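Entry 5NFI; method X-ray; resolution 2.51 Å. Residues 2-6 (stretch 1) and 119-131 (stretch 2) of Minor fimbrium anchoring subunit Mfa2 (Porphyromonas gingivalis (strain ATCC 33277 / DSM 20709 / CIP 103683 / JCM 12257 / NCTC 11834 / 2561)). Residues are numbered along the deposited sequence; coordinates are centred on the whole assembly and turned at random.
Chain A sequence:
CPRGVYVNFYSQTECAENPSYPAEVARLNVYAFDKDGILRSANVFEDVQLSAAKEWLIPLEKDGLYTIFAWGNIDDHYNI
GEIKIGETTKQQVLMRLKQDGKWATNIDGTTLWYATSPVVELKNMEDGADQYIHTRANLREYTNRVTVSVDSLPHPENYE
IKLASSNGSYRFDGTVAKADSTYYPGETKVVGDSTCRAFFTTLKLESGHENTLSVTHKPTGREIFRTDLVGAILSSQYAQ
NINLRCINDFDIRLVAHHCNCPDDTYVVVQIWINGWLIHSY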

ATOM      1  N   PRO A   2      24.728  26.632  -5.973  1.00 84.37           N
ATOM      2  CA  PRO A   2      23.554  25.764  -5.777  1.00 81.35           C
ATOM      3  C   PRO A   2      23.870  24.276  -5.969  1.00 79.02           C
ATOM      4  O   PRO A   2      24.724  23.932  -6.793  1.00 80.23           O
ATOM      5  N   ARG A   3      23.195  23.408  -5.214  1.00 75.57           N
ATOM      6  CA  ARG A   3      23.445  21.968  -5.285  1.00 73.36           C
ATOM      7  C   ARG A   3      22.164  21.119  -5.152  1.00 71.72           C
ATOM      8  O   ARG A   3      21.127  21.582  -4.656  1.00 70.85           O
ATOM      9  N   GLY A   4      22.247  19.860  -5.575  1.00 70.93           N
ATOM     10  CA  GLY A   4      21.101  18.980  -5.526  1.00 68.31           C
ATOM     11  C   GLY A   4      21.307  17.656  -6.224  1.00 67.36           C
ATOM     12  O   GLY A   4      22.328  17.431  -6.868  1.00 67.90           O
ATOM     13  N   VAL A   5      20.322  16.775  -6.064  1.00 65.78           N
ATOM     14  CA  VAL A   5      20.324  15.444  -6.663  1.00 64.91           C
ATOM     15  C   VAL A   5      19.285  15.373  -7.767  1.00 63.67           C
ATOM     16  O   VAL A   5      18.129  15.686  -7.530  1.00 61.85           O
ATOM     17  N   TYR A   6      19.668  14.952  -8.964  1.00 64.21           N
ATOM     18  CA  TYR A   6      18.649  14.642  -9.952  1.00 63.74           C
ATOM     19  C   TYR A   6      18.196  13.204  -9.733  1.00 61.83           C
ATOM     20  O   TYR A   6      19.017  12.308  -9.570  1.00 61.95           O
ATOM     21  N   VAL A 119      21.585   5.517  -1.005  1.00 61.30           N
ATOM     22  CA  VAL A 119      22.294   6.600  -0.381  1.00 61.79           C
ATOM     23  C   VAL A 119      23.169   7.278  -1.421  1.00 63.81           C
ATOM     24  O   VAL A 119      23.973   6.624  -2.105  1.00 65.87           O
ATOM     25  N   VAL A 120      23.008   8.590  -1.539  1.00 63.13           N
ATOM     26  CA  VAL A 120      23.810   9.385  -2.453  1.00 63.50           C
ATOM     27  C   VAL A 120      24.662  10.338  -1.648  1.00 64.89           C
ATOM     28  O   VAL A 120      24.498  10.438  -0.429  1.00 64.88           O
ATOM     29  N   GLU A 121      25.551  11.053  -2.328  1.00 66.48           N
ATOM     30  CA  GLU A 121      26.547  11.853  -1.640  1.00 67.88           C
ATOM     31  C   GLU A 121      26.951  13.123  -2.384  1.00 68.59           C
ATOM     32  O   GLU A 121      27.554  13.047  -3.456  1.00 69.52           O
ATOM     33  N   LEU A 122      26.607  14.280  -1.813  1.00 68.03           N
ATOM     34  CA  LEU A 122      27.185  15.555  -2.244  1.00 69.27           C
ATOM     35  C   LEU A 122      28.610  15.679  -1.733  1.00 70.88           C
ATOM     36  O   LEU A 122      28.830  15.671  -0.516  1.00 70.80           O
ATOM     37  N   LYS A 123      29.571  15.809  -2.641  1.00 72.82           N
ATOM     38  CA  LYS A 123      30.965  15.836  -2.228  1.00 76.07           C
ATOM     39  C   LYS A 123      31.485  17.275  -2.284  1.00 78.22           C
ATOM     40  O   LYS A 123      30.893  18.121  -2.951  1.00 77.23           O
ATOM     41  N   ASN A 124      32.582  17.554  -1.583  1.00 81.44           N
ATOM     42  CA  ASN A 124      33.092  18.916  -1.501  1.00 84.36           C
ATOM     43  C   ASN A 124      33.473  19.446  -2.873  1.00 86.82           C
ATOM     44  O   ASN A 124      34.471  19.026  -3.473  1.00 87.82           O
HETATM   45  N   MSE A 125      32.658  20.377  -3.359  1.00 87.81           N
HETATM   46  CA  MSE A 125      32.840  20.952  -4.681  1.00 90.47           C
HETATM   47  C   MSE A 125      34.158  21.697  -4.780  1.00 95.14           C
HETATM   48  O   MSE A 125      34.704  21.856  -5.871  1.00 97.29           O
ATOM     49  N   GLU A 126      34.671  22.150  -3.640  1.00 97.28           N
ATOM     50  CA  GLU A 126      35.965  22.820  -3.607  1.00101.26           C
ATOM     51  C   GLU A 126      37.061  21.859  -4.057  1.00104.03           C
ATOM     52  O   GLU A 126      38.107  22.282  -4.561  1.00106.96           O
ATOM     53  N   ASP A 127      36.809  20.567  -3.875  1.00103.14           N
ATOM     54  CA  ASP A 127      37.690  19.529  -4.390  1.00104.94           C
ATOM     55  C   ASP A 127      37.085  18.910  -5.641  1.00104.31           C
ATOM     56  O   ASP A 127      36.255  19.528  -6.303  1.00103.91           O
ATOM     57  N   GLY A 128      37.500  17.697  -5.976  1.00104.80           N
ATOM     58  CA  GLY A 128      36.897  17.006  -7.099  1.00104.38           C
ATOM     59  C   GLY A 128      35.479  16.555  -6.786  1.00102.67           C
ATOM     60  O   GLY A 128      35.260  15.412  -6.362  1.00100.66           O
ATOM     61  N   ALA A 129      34.503  17.439  -6.982  1.00103.23           N
ATOM     62  CA  ALA A 129      33.111  17.046  -6.749  1.00103.64           C
ATOM     63  C   ALA A 129      32.145  17.654  -7.730  1.00104.40           C
ATOM     64  O   ALA A 129      32.056  18.870  -7.883  1.00104.63           O
ATOM     65  N   ASP A 130      31.391  16.770  -8.359  1.00105.49           N
ATOM     66  CA  ASP A 130      30.447  17.137  -9.392  1.00106.96           C
ATOM     67  C   ASP A 130      29.419  18.182  -8.993  1.00107.63           C
ATOM     68  O   ASP A 130      28.866  18.151  -7.896  1.00106.43           O
ATOM     69  N   GLN A 131      29.264  19.154  -9.882  1.00110.37           N
ATOM     70  CA  GLN A 131      27.960  19.613 -10.326  1.00109.32           C
ATOM     71  C   GLN A 131      26.827  19.449  -9.336  1.00106.03           C
ATOM     72  O   GLN A 131      26.821  19.979  -8.222  1.00105.85           O
TER

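The contact between the two stretches is built around one side chain, Arg 3. It is buried, its CA-to-CB bond points toward stretch 2, and it gives far more covered area than any other residue here. The two strands run close to antiparallel, at 156°, with a closest axis approach of 8.2 Å. No backbone-to-backbone hydrogen bond joins the two stretches; every one that crosses starts from the Arg 3 side chain.

Polar contacts come first. Arg 3 has chi1 at -48° (m), chi2 at -148°, between wells, and chi3 at 64° (p). This shape carries the guanidinium into the loop that follows strand 120-122. The loop offers backbone carbonyls, not acidic side chains. Arg 3 NH1 donates a hydrogen bond to Lys 123 O at 2.6 Å, and the angle of 170° makes it nearly straight. Arg 3 NH2 donates a weak hydrogen bond to Gln 131 O at 3.4 Å. Arg 3 NH2 also lies 2.6 Å from Asp 130 O. All three carbonyl oxygens sit at the guanidinium edge, near its plane. Arg 3 NH1 is also hydrogen-bonded elsewhere in the structure.

The guanidinium faces meet less polar atoms. Met 125, present as selenomethionine, places SE over one face, and Arg 3 NE is 3.8 Å from Met 125 SE. Its chi1 is off-well at -133°, while chi2 and chi3 are both t, so the chain is extended beyond CB. Leu 122 CD2 lies over the opposite face. The flat group is therefore held between two side chains while its edge reaches the carbonyls.

Apolar packing continues along the strands. Leu 122 points toward stretch 1 with chi1 at -87° (m) and chi2 t. Leu 122 CD1 packs 3.6 Å from Arg 3 CB, and Leu 122 CD2 lies 4.3 Å from Gly 4 O. Val 120 (m) also points toward stretch 1. Val 5 (t) is directed sideways, yet Val 5 CG2 meets Val 120 CG2 at 3.9 Å. Gly 4 has no side chain and takes part through its backbone.

Hydrogen bonds also form within the loop. Asn 124 to Asp 127 form a type I beta turn, with Asp 127 N hydrogen-bonded to Asn 124 O at 2.8 Å. Asn 124 (t) points away from stretch 1, and Asn 124 OD1 accepts a hydrogen bond from Glu 126 N at 2.9 Å. Glu 121 (t) and Lys 123 (m) also point away; Lys 123 serves Arg 3 through its carbonyl.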

ATOM      1  CB  PRO A   2      22.587  26.253  -6.853  1.00 82.35           C
ATOM      2  CG  PRO A   2      23.494  26.638  -7.985  1.00 85.35           C
ATOM      3  CD  PRO A   2      24.786  27.160  -7.349  1.00 86.53           C
ATOM      4  CB  ARG A   3      24.444  21.548  -4.200  1.00 72.34           C
ATOM      5  CG  ARG A   3      25.698  22.415  -4.092  1.00 73.66           C
ATOM      6  CD  ARG A   3      26.867  21.587  -3.639  1.00 73.38           C
ATOM      7  NE  ARG A   3      27.187  20.570  -4.627  1.00 73.22           N
ATOM      8  CZ  ARG A   3      28.141  19.668  -4.466  1.00 74.33           C
ATOM      9  NH1 ARG A   3      28.856  19.667  -3.351  1.00 75.23           N
ATOM     10  NH2 ARG A   3      28.381  18.770  -5.412  1.00 74.91           N
ATOM     11  CB  VAL A   5      19.977  14.328  -5.635  1.00 72.84           C
ATOM     12  CG1 VAL A   5      20.163  12.956  -6.264  1.00 72.69           C
ATOM     13  CG2 VAL A   5      20.815  14.456  -4.389  1.00 73.31           C
ATOM     14  CB  TYR A   6      19.157  14.840 -11.380  1.00 66.73           C
ATOM     15  CG  TYR A   6      19.345  16.288 -11.765  1.00 69.50           C
ATOM     16  CD1 TYR A   6      18.254  17.093 -12.080  1.00 70.03           C
ATOM     17  CD2 TYR A   6      20.616  16.851 -11.825  1.00 71.30           C
ATOM     18  CE1 TYR A   6      18.434  18.427 -12.437  1.00 72.06           C
ATOM     19  CE2 TYR A   6      20.794  18.159 -12.174  1.00 73.33           C
ATOM     20  CZ  TYR A   6      19.705  18.948 -12.479  1.00 74.07           C
ATOM     21  OH  TYR A   6      19.900  20.269 -12.833  1.00 76.74           O
ATOM     22  CB  VAL A 119      23.171   6.116   0.768  1.00 63.10           C
ATOM     23  CG1 VAL A 119      23.943   7.296   1.377  1.00 63.62           C
ATOM     24  CG2 VAL A 119      22.338   5.402   1.802  1.00 60.16           C
ATOM     25  CB  VAL A 120      22.938  10.166  -3.447  1.00 61.59           C
ATOM     26  CG1 VAL A 120      22.130   9.200  -4.299  1.00 60.96           C
ATOM     27  CG2 VAL A 120      22.027  11.132  -2.719  1.00 59.39           C
ATOM     28  CB  GLU A 121      27.772  10.989  -1.386  1.00 70.20           C
ATOM     29  CG  GLU A 121      28.920  11.666  -0.699  1.00 72.85           C
ATOM     30  CD  GLU A 121      30.058  10.698  -0.532  1.00 75.94           C
ATOM     31  OE1 GLU A 121      29.812   9.495  -0.808  1.00 76.37           O
ATOM     32  OE2 GLU A 121      31.184  11.121  -0.171  1.00 77.74           O
ATOM     33  CB  LEU A 122      26.380  16.741  -1.733  1.00 68.50           C
ATOM     34  CG  LEU A 122      25.203  17.256  -2.548  1.00 67.84           C
ATOM     35  CD1 LEU A 122      24.922  18.695  -2.136  1.00 67.84           C
ATOM     36  CD2 LEU A 122      25.480  17.140  -4.031  1.00 68.79           C
ATOM     37  CB  LYS A 123      31.797  14.911  -3.111  1.00 78.45           C
ATOM     38  CG  LYS A 123      31.595  13.423  -2.837  1.00 78.97           C
ATOM     39  CD  LYS A 123      31.727  12.619  -4.129  1.00 80.35           C
ATOM     40  CE  LYS A 123      32.260  11.213  -3.898  1.00 74.70           C
ATOM     41  NZ  LYS A 123      32.628  10.584  -5.201  1.00 83.35           N
ATOM     42  CB  ASN A 124      34.289  19.009  -0.559  1.00 86.44           C
ATOM     43  CG  ASN A 124      34.721  20.452  -0.310  1.00 88.10           C
ATOM     44  OD1 ASN A 124      34.143  21.394  -0.862  1.00 87.74           O
ATOM     45  ND2 ASN A 124      35.732  20.632   0.534  1.00 90.14           N
HETATM   46  CB  MSE A 125      31.683  21.886  -5.007  1.00 88.75           C
HETATM   47  CG  MSE A 125      31.087  21.679  -6.374  1.00 88.09           C
HETATM   48 SE   MSE A 125      29.575  22.870  -6.584  1.00109.35          SE
HETATM   49  CE  MSE A 125      28.981  22.329  -8.354  1.00134.58           C
ATOM     50  CB  GLU A 126      36.262  23.358  -2.210  1.00101.63           C
ATOM     51  CG  GLU A 126      37.399  24.347  -2.173  1.00104.25           C
ATOM     52  CD  GLU A 126      37.424  25.146  -0.890  1.00104.64           C
ATOM     53  OE1 GLU A 126      36.361  25.259  -0.236  1.00102.58           O
ATOM     54  OE2 GLU A 126      38.507  25.666  -0.540  1.00107.06           O
ATOM     55  CB  ASP A 127      37.945  18.470  -3.320  1.00105.08           C
ATOM     56  CG  ASP A 127      38.812  18.995  -2.192  1.00107.09           C
ATOM     57  OD1 ASP A 127      38.310  19.803  -1.382  1.00106.63           O
ATOM     58  OD2 ASP A 127      40.002  18.616  -2.126  1.00109.26           O
ATOM     59  CB  ALA A 129      32.693  17.398  -5.377  1.00103.02           C
ATOM     60  CB  ASP A 130      29.699  15.889  -9.871  1.00104.45           C
ATOM     61  CG  ASP A 130      30.609  14.887 -10.547  1.00105.12           C
ATOM     62  OD1 ASP A 130      31.379  15.297 -11.438  1.00107.20           O
ATOM     63  OD2 ASP A 130      30.554  13.690 -10.188  1.00104.08           O
ATOM     64  CB  GLN A 131      27.601  18.806 -11.577  1.00111.03           C
ATOM     65  CG  GLN A 131      26.980  19.526 -12.733  1.00113.16           C
ATOM     66  CD  GLN A 131      26.356  18.535 -13.696  1.00113.67           C
ATOM     67  OE1 GLN A 131      26.069  17.393 -13.326  1.00112.27           O
ATOM     68  NE2 GLN A 131      26.167  18.954 -14.939  1.00115.61           N
TER